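Local coordinates for protein putative protease (Parabacteroides distasonis ATCC 8503, PDB 3KD4) that is of uncertain function but, as a probably exported protein, is possibly a protease, at residues L439-Q444 with R500-S505; V378-D383 with A390-P395; P126-N131 with I147-G152. All blocks are in the same frame, centred on the assembly; numbering follows the deposited sequence.

Contact 1 of 3, residues L439-Q444 with R500-S505; sequences LQTSTQ and RVLLFS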
loop_
_atom_site.group_PDB
_atom_site.type_symbol
_atom_site.label_atom_id
_atom_site.label_comp_id
_atom_site.label_asym_id
_atom_site.label_seq_id
_atom_site.Cartn_x
_atom_site.Cartn_y
_atom_site.Cartn_z
ATOM N N LEU A 439 25.130 21.212 35.261
ATOM C CA LEU A 439 24.346 21.254 34.031
ATOM C C LEU A 439 24.610 22.578 33.347
ATOM O O LEU A 439 24.322 23.623 33.902
ATOM C CB LEU A 439 22.849 21.094 34.303
ATOM C CG LEU A 439 21.946 21.110 33.058
ATOM C CD1 LEU A 439 22.156 19.877 32.155
ATOM C CD2 LEU A 439 20.514 21.228 33.507
ATOM N N GLN A 440 25.140 22.525 32.140
ATOM C CA GLN A 440 25.417 23.751 31.364
ATOM C C GLN A 440 24.276 24.112 30.397
ATOM O O GLN A 440 24.030 25.267 30.126
ATOM C CB GLN A 440 26.752 23.617 30.647
ATOM C CG GLN A 440 27.924 23.603 31.613
ATOM C CD GLN A 440 28.239 24.972 32.189
ATOM O OE1 GLN A 440 27.621 25.968 31.818
ATOM N NE2 GLN A 440 29.229 25.031 33.087
ATOM N N THR A 441 23.544 23.121 29.921
ATOM C CA THR A 441 22.340 23.355 29.130
ATOM C C THR A 441 21.310 24.204 29.857
ATOM O O THR A 441 21.039 23.954 31.018
ATOM C CB THR A 441 21.707 22.007 28.811
ATOM O OG1 THR A 441 22.681 21.206 28.122
ATOM C CG2 THR A 441 20.416 22.171 27.961
ATOM N N SER A 442 20.727 25.193 29.187
ATOM C CA SER A 442 19.652 26.010 29.797
ATOM C C SER A 442 18.466 25.141 30.241
ATOM O O SER A 442 18.113 24.196 29.561
ATOM C CB SER A 442 19.142 27.049 28.796
ATOM O OG SER A 442 17.971 27.720 29.253
ATOM N N THR A 443 17.833 25.483 31.359
ATOM C CA THR A 443 16.587 24.808 31.758
ATOM C C THR A 443 15.334 25.513 31.216
ATOM O O THR A 443 14.214 25.182 31.584
ATOM C CB THR A 443 16.513 24.690 33.273
ATOM O OG1 THR A 443 16.578 25.995 33.826
ATOM C CG2 THR A 443 17.678 23.869 33.805
ATOM N N GLN A 444 15.517 26.488 30.323
ATOM C CA GLN A 444 14.393 27.184 29.740
ATOM C C GLN A 444 13.649 26.231 28.780
ATOM O O GLN A 444 14.262 25.455 28.059
ATOM C CB GLN A 444 14.868 28.410 28.980
ATOM C CG GLN A 444 13.735 29.221 28.386
ATOM C CD GLN A 444 14.106 30.668 28.114
ATOM O OE1 GLN A 444 15.126 31.195 28.613
ATOM N NE2 GLN A 444 13.273 31.337 27.322
ATOM N N ARG A 500 18.522 16.562 21.739
ATOM C CA ARG A 500 18.542 15.569 22.833
ATOM C C ARG A 500 19.825 15.619 23.680
ATOM O O ARG A 500 20.065 14.732 24.543
ATOM C CB ARG A 500 18.363 14.148 22.245
ATOM C CG ARG A 500 16.954 13.842 21.859
ATOM C CD ARG A 500 16.768 12.402 21.349
ATOM N NE ARG A 500 17.352 12.208 20.026
ATOM C CZ ARG A 500 18.492 11.576 19.771
ATOM N NH1 ARG A 500 19.216 11.005 20.719
ATOM N NH2 ARG A 500 18.913 11.486 18.535
ATOM N N VAL A 501 20.659 16.627 23.443
ATOM C CA VAL A 501 21.907 16.734 24.169
ATOM C C VAL A 501 21.736 17.554 25.443
ATOM O O VAL A 501 21.154 18.646 25.409
ATOM C CB VAL A 501 23.006 17.364 23.308
ATOM C CG1 VAL A 501 24.232 17.703 24.164
ATOM C CG2 VAL A 501 23.361 16.424 22.158
ATOM N N LEU A 502 22.270 17.026 26.535
ATOM C CA LEU A 502 22.520 17.787 27.764
ATOM C C LEU A 502 24.040 17.868 27.940
ATOM O O LEU A 502 24.761 16.879 27.762
ATOM C CB LEU A 502 21.913 17.117 29.003
ATOM C CG LEU A 502 20.394 16.937 29.067
ATOM C CD1 LEU A 502 20.052 16.184 30.389
ATOM C CD2 LEU A 502 19.681 18.276 28.970
ATOM N N LEU A 503 24.519 19.058 28.242
ATOM C CA LEU A 503 25.944 19.304 28.440
ATOM C C LEU A 503 26.175 19.556 29.919
ATOM O O LEU A 503 25.430 20.309 30.552
ATOM C CB LEU A 503 26.392 20.525 27.629
ATOM C CG LEU A 503 27.852 20.942 27.685
ATOM C CD1 LEU A 503 28.791 19.908 27.010
ATOM C CD2 LEU A 503 27.969 22.364 27.048
ATOM N N PHE A 504 27.193 18.901 30.461
ATOM C CA PHE A 504 27.609 19.094 31.850
ATOM C C PHE A 504 29.074 19.446 31.899
ATOM O O PHE A 504 29.869 18.940 31.098
ATOM C CB PHE A 504 27.427 17.808 32.657
ATOM C CG PHE A 504 26.000 17.362 32.788
ATOM C CD1 PHE A 504 25.415 16.586 31.803
ATOM C CD2 PHE A 504 25.265 17.694 33.912
ATOM C CE1 PHE A 504 24.131 16.149 31.936
ATOM C CE2 PHE A 504 23.967 17.273 34.050
ATOM C CZ PHE A 504 23.397 16.495 33.058
ATOM N N SER A 505 29.432 20.309 32.842
ATOM C CA SER A 505 30.836 20.554 33.150
ATOM C C SER A 505 31.126 19.865 34.474
ATOM O O SER A 505 30.219 19.638 35.299
ATOM C CB SER A 505 31.170 22.047 33.196
ATOM O OG SER A 505 30.435 22.710 34.202
#
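Leu439 and Phe504 form an antiparallel, non-hydrogen-bonded beta pair at the edge of a three-stranded sheet, where the short strand 438-439 lies beside strand 501-505 before the chain turns off into a loop. Their side chains share one face of this sheet: with CG anti to the backbone N (chi1 -179°), Leu439 carries its CD1 branch over the Phe504 ring in a CH-pi contact, 4.0 Å from the centroid and displaced toward the rim. The same face is covered by Ile466 of strand 465-474, which touches both residues.

Past Leu439 the backbone groups of Leu503 take over. Its carbonyl O accepts from Gln440 N at 2.7 Å, with the donor tilted 26° from the carbonyl plane, and more weakly from Thr441 N at 3.4 Å. Its N-H is taken by a side chain: Leu503 N donates to Thr441 OG1 at 2.8 Å, nearly straight at 168°, and OG1 thereby does what a backbone carbonyl would do in a longer strand. A valine here would probably leave Leu503 N without its acceptor and weaken the hold of the loop on the strand. The CG2 methyl of Thr441 meets Leu502 CD2 at 4.1 Å, the two side chains crossing at about a right angle. Gln440 bends at chi2 and passes CG over the start of Ser505, and its NE2, with the partner close to the amide plane, donates to Ser505 OG at 2.8 Å.

Contact 2 of 3, residues V378-D383 with A390-P395; sequences VAISAD and AICVLP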
loop_
_atom_site.group_PDB
_atom_site.type_symbol
_atom_site.label_atom_id
_atom_site.label_comp_id
_atom_site.label_asym_id
_atom_site.label_seq_id
_atom_site.Cartn_x
_atom_site.Cartn_y
_atom_site.Cartn_z
ATOM N N VAL A 378 18.668 7.539 32.414
ATOM C CA VAL A 378 20.010 7.793 31.965
ATOM C C VAL A 378 20.913 8.180 33.136
ATOM O O VAL A 378 20.629 9.119 33.875
ATOM C CB VAL A 378 20.025 8.928 30.920
ATOM C CG1 VAL A 378 21.425 9.163 30.437
ATOM C CG2 VAL A 378 19.104 8.583 29.750
ATOM N N ALA A 379 22.009 7.447 33.280
ATOM C CA ALA A 379 23.048 7.760 34.259
ATOM C C ALA A 379 24.219 8.425 33.541
ATOM O O ALA A 379 24.529 8.089 32.404
ATOM C CB ALA A 379 23.501 6.483 34.960
ATOM N N ILE A 380 24.855 9.393 34.176
ATOM C CA ILE A 380 26.087 9.945 33.625
ATOM C C ILE A 380 27.157 9.917 34.697
ATOM O O ILE A 380 26.961 10.468 35.786
ATOM C CB ILE A 380 25.964 11.405 33.162
ATOM C CG1 ILE A 380 24.661 11.639 32.425
ATOM C CG2 ILE A 380 27.148 11.770 32.271
ATOM C CD1 ILE A 380 24.371 13.071 32.241
ATOM N N SER A 381 28.288 9.299 34.360
ATOM C CA SER A 381 29.435 9.186 35.271
ATOM C C SER A 381 30.360 10.397 35.202
ATOM O O SER A 381 30.456 11.055 34.158
ATOM C CB SER A 381 30.261 7.961 34.896
ATOM O OG SER A 381 31.022 8.228 33.730
ATOM N N ALA A 382 31.067 10.653 36.308
ATOM C CA ALA A 382 32.186 11.602 36.329
ATOM C C ALA A 382 33.325 11.041 35.463
ATOM O O ALA A 382 34.261 11.769 35.123
ATOM C CB ALA A 382 32.664 11.861 37.764
ATOM N N ASP A 383 33.245 9.746 35.123
ATOM C CA ASP A 383 34.128 9.143 34.123
ATOM C C ASP A 383 34.023 9.955 32.840
ATOM O O ASP A 383 34.992 10.581 32.403
ATOM C CB ASP A 383 33.745 7.685 33.850
ATOM N N ALA A 390 30.919 16.666 29.856
ATOM C CA ALA A 390 30.260 15.411 29.527
ATOM C C ALA A 390 29.110 15.780 28.615
ATOM O O ALA A 390 28.299 16.634 28.985
ATOM C CB ALA A 390 29.770 14.726 30.783
ATOM N N ILE A 391 29.083 15.194 27.415
ATOM C CA ILE A 391 27.999 15.385 26.443
ATOM C C ILE A 391 27.049 14.208 26.555
ATOM O O ILE A 391 27.357 13.109 26.104
ATOM C CB ILE A 391 28.495 15.422 24.986
ATOM C CG1 ILE A 391 29.463 16.581 24.772
ATOM C CG2 ILE A 391 27.320 15.595 24.018
ATOM C CD1 ILE A 391 30.430 16.337 23.622
ATOM N N CYS A 392 25.899 14.439 27.173
ATOM C CA CYS A 392 24.907 13.396 27.408
ATOM C C CYS A 392 23.862 13.402 26.284
ATOM O O CYS A 392 23.060 14.316 26.212
ATOM C CB CYS A 392 24.229 13.677 28.738
ATOM S SG CYS A 392 22.944 12.497 29.180
ATOM N N VAL A 393 23.894 12.403 25.408
ATOM C CA VAL A 393 22.896 12.285 24.352
ATOM C C VAL A 393 21.746 11.441 24.901
ATOM O O VAL A 393 21.934 10.282 25.208
ATOM C CB VAL A 393 23.487 11.685 23.068
ATOM C CG1 VAL A 393 22.442 11.659 21.933
ATOM C CG2 VAL A 393 24.696 12.509 22.627
ATOM N N LEU A 394 20.574 12.045 25.091
ATOM C CA LEU A 394 19.417 11.291 25.558
ATOM C C LEU A 394 19.009 10.338 24.412
ATOM O O LEU A 394 18.878 10.770 23.268
ATOM C CB LEU A 394 18.272 12.231 25.922
ATOM C CG LEU A 394 18.551 13.248 27.022
ATOM C CD1 LEU A 394 17.463 14.349 27.058
ATOM C CD2 LEU A 394 18.728 12.536 28.374
ATOM N N PRO A 395 18.839 9.039 24.697
ATOM C CA PRO A 395 18.600 8.136 23.556
ATOM C C PRO A 395 17.260 8.356 22.855
ATOM O O PRO A 395 16.263 8.625 23.504
ATOM C CB PRO A 395 18.649 6.747 24.191
ATOM C CG PRO A 395 18.349 6.967 25.629
ATOM C CD PRO A 395 18.877 8.320 25.988
#
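The strand segments bearing Val378 with Ile380 and Ala390 with Cys392 run antiparallel, 172° between their directions, but their axes stay 8.9 Å apart and no hydrogen bond joins them. They belong to two different sheets stacked face to face, linked by a short connection in the manner of a beta-arch, and what fills the space between them is side chains.

Cys392 SG lies at the middle. Anti to its own backbone N (chi1 179°), it meets Ile380 CD1 at 3.4 Å and Val378 CG1 at 3.9 Å, so one sulfur touches both of the inward-pointing side chains of strand 378-380. Ile380 CD1 also reaches Cys392 CB, at 3.6 Å, while the other branch of the isoleucine, CG2, turns to Ala390 CB at 4.2 Å. Val378 divides likewise: its CG2 approaches Pro395 CD tip to tip at 3.8 Å and brushes Leu394 CD2 at 4.2 Å.

Each backbone pairs within its own layer. Val378 hydrogen-bonds to Thr430 and Thr432 of strand 423-433, and Ile380 to Thr432, while Ala390 pairs with Phe504 and Cys392 with Leu502 of strand 501-505. Phe504 also lies against Ile380 and Cys392, and Val431 and Tyr429 of strand 423-433 cover Leu394, so that the apolar interior continues from this end pair of strands into the next ones.

Contact 3 of 3, residues P126-N131 with I147-G152; sequences PALDIN and ISVPEG. With PO4 (phosphate ion), chain D.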
loop_
_atom_site.group_PDB
_atom_site.type_symbol
_atom_site.label_atom_id
_atom_site.label_comp_id
_atom_site.label_asym_id
_atom_site.label_seq_id
_atom_site.Cartn_x
_atom_site.Cartn_y
_atom_site.Cartn_z
ATOM N N PRO A 126 -15.354 -13.079 -12.539
ATOM C CA PRO A 126 -16.786 -12.782 -12.587
ATOM C C PRO A 126 -17.153 -11.635 -13.515
ATOM O O PRO A 126 -18.271 -11.597 -14.008
ATOM C CB PRO A 126 -17.118 -12.400 -11.142
ATOM C CG PRO A 126 -16.074 -12.970 -10.322
ATOM C CD PRO A 126 -14.826 -12.962 -11.167
ATOM N N ALA A 127 -16.213 -10.733 -13.781
ATOM C CA ALA A 127 -16.507 -9.524 -14.548
ATOM C C ALA A 127 -15.209 -8.944 -15.100
ATOM O O ALA A 127 -14.140 -9.359 -14.703
ATOM C CB ALA A 127 -17.230 -8.483 -13.619
ATOM N N LEU A 128 -15.302 -7.997 -16.035
ATOM C CA LEU A 128 -14.152 -7.189 -16.407
ATOM C C LEU A 128 -13.985 -6.146 -15.293
ATOM O O LEU A 128 -14.920 -5.423 -14.961
ATOM C CB LEU A 128 -14.354 -6.532 -17.787
ATOM C CG LEU A 128 -13.198 -5.684 -18.299
ATOM C CD1 LEU A 128 -11.880 -6.512 -18.350
ATOM C CD2 LEU A 128 -13.422 -5.084 -19.704
ATOM N N ASP A 129 -12.788 -6.062 -14.716
ATOM C CA ASP A 129 -12.560 -5.332 -13.486
ATOM C C ASP A 129 -11.119 -4.743 -13.539
ATOM O O ASP A 129 -10.163 -5.474 -13.367
ATOM C CB ASP A 129 -12.729 -6.302 -12.304
ATOM C CG ASP A 129 -12.829 -5.605 -10.936
ATOM O OD1 ASP A 129 -12.482 -4.402 -10.783
ATOM O OD2 ASP A 129 -13.284 -6.309 -9.989
ATOM N N ILE A 130 -11.021 -3.455 -13.824
ATOM C CA ILE A 130 -9.763 -2.799 -14.190
ATOM C C ILE A 130 -9.477 -1.682 -13.194
ATOM O O ILE A 130 -10.384 -0.958 -12.801
ATOM C CB ILE A 130 -9.868 -2.197 -15.606
ATOM C CG1 ILE A 130 -10.092 -3.308 -16.658
ATOM C CG2 ILE A 130 -8.616 -1.452 -16.014
ATOM C CD1 ILE A 130 -10.642 -2.761 -17.973
ATOM N N ASN A 131 -8.213 -1.593 -12.774
ATOM C CA ASN A 131 -7.678 -0.481 -12.031
ATOM C C ASN A 131 -6.219 -0.311 -12.454
ATOM O O ASN A 131 -5.311 -0.840 -11.808
ATOM C CB ASN A 131 -7.748 -0.750 -10.521
ATOM C CG ASN A 131 -7.125 0.368 -9.704
ATOM O OD1 ASN A 131 -7.239 1.549 -10.047
ATOM N ND2 ASN A 131 -6.484 0.003 -8.606
ATOM N N ILE A 147 -11.212 -0.439 -23.891
ATOM C CA ILE A 147 -12.020 -1.499 -23.233
ATOM C C ILE A 147 -13.115 -1.927 -24.195
ATOM O O ILE A 147 -13.762 -1.062 -24.764
ATOM C CB ILE A 147 -12.670 -0.992 -21.951
ATOM C CG1 ILE A 147 -11.614 -0.530 -20.934
ATOM C CG2 ILE A 147 -13.585 -2.096 -21.300
ATOM C CD1 ILE A 147 -12.252 0.380 -19.772
ATOM N N SER A 148 -13.269 -3.230 -24.440
ATOM C CA SER A 148 -14.321 -3.750 -25.327
ATOM C C SER A 148 -15.111 -4.779 -24.590
ATOM O O SER A 148 -14.518 -5.667 -23.977
ATOM C CB SER A 148 -13.725 -4.407 -26.565
ATOM O OG SER A 148 -12.902 -3.501 -27.230
ATOM N N VAL A 149 -16.434 -4.654 -24.650
ATOM C CA VAL A 149 -17.366 -5.586 -24.011
ATOM C C VAL A 149 -18.544 -5.814 -24.982
ATOM O O VAL A 149 -18.759 -5.015 -25.912
ATOM C CB VAL A 149 -17.873 -5.089 -22.626
ATOM C CG1 VAL A 149 -16.706 -4.622 -21.729
ATOM C CG2 VAL A 149 -18.908 -3.970 -22.776
ATOM N N PRO A 150 -19.308 -6.891 -24.769
ATOM C CA PRO A 150 -20.479 -7.127 -25.612
ATOM C C PRO A 150 -21.541 -6.049 -25.425
ATOM O O PRO A 150 -21.748 -5.583 -24.330
ATOM C CB PRO A 150 -21.011 -8.503 -25.146
ATOM C CG PRO A 150 -19.882 -9.130 -24.414
ATOM C CD PRO A 150 -19.124 -7.948 -23.782
ATOM N N GLU A 151 -22.164 -5.637 -26.521
ATOM C CA GLU A 151 -23.307 -4.754 -26.416
ATOM C C GLU A 151 -24.285 -5.364 -25.449
ATOM O O GLU A 151 -24.510 -6.577 -25.442
ATOM C CB GLU A 151 -23.961 -4.493 -27.777
ATOM C CG GLU A 151 -23.092 -3.510 -28.506
ATOM C CD GLU A 151 -23.574 -3.096 -29.864
ATOM O OE1 GLU A 151 -24.533 -3.718 -30.416
ATOM O OE2 GLU A 151 -22.946 -2.132 -30.376
ATOM N N GLY A 152 -24.807 -4.519 -24.594
ATOM C CA GLY A 152 -25.747 -4.972 -23.595
ATOM C C GLY A 152 -25.134 -5.287 -22.248
ATOM O O GLY A 152 -25.887 -5.496 -21.271
HETATM P P PO4 D . -25.273 -0.969 -25.116
HETATM O O1 PO4 D . -24.623 -1.385 -26.413
HETATM O O2 PO4 D . -24.721 -1.859 -24.025
HETATM O O3 PO4 D . -24.937 0.474 -24.824
HETATM O O4 PO4 D . -26.766 -1.125 -25.229
#
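Ile147 meets Leu128 and Ile130 across the space between two sheets, the eight-stranded one containing strand 140-150 and the three-stranded one containing strand 129-133. From CB, the Ile147 side chain forks toward the other segment. The CG2 branch, anti to the backbone N, presses on Leu128 CD2 at 3.4 Å, tighter than usual for two carbons, with the side chains crossing obliquely. The CG1 branch, anti to the carbonyl carbon (chi1 -60°), meets Ile130 CD1 at 3.8 Å, and at the tip Ile147 CD1 touches the same methyl at 4.0 Å, isoleucine reaching toward isoleucine tip to tip.

Leu128 CD2 is shared: besides Ile147 it has Val149 CG1 at 3.9 Å, and thus bridges two residues of the strand. Trp15 of strand 6-17 packs on both Leu128 and Ile130, and Leu203 and Ala205 of strand 202-206 lie on Ile147. The carboxylate of Asp129 accepts from Leu322 N and Ala323 N, which ties strand 129-133 to residues 322-323.

Beyond the strand end, Gly152 N donates to O2 of a phosphate ion at 2.7 Å, and Lys175 NZ is also hydrogen-bonded to this ion, which probably came from the crystallisation liquor.

Between the two segments no hydrogen bond forms. Methyl and methylene groups of four buried residues make the join, so it rests on shape and burial of apolar surface, while the polar ties run elsewhere, Leu128 N bonding to Thr207 OG1 and Asp129 to residues 322-323.

Along the chain contact 3 comes first, then contact 2, then contact 1, each closing before the next opens. Contacts 1 and 2 are neighbours, their centres 11 Å apart, because strand 501-505 lies between strands 389-393 and 438-439 in one sheet; Leu502 O and Cys392 N, 2.8 Å apart, and Arg500 NH1 with Leu394 O join them directly. Contact 1 builds one edge of that sheet, and contact 2 packs its other outer strand onto the facing sheet. Contact 3, in the DUF3857 range where contact 1 is in DUF3858, lies across the chain's centre; its nearest atoms are about 40 Å from contact 2, consistent with separate apolar interiors at the two ends.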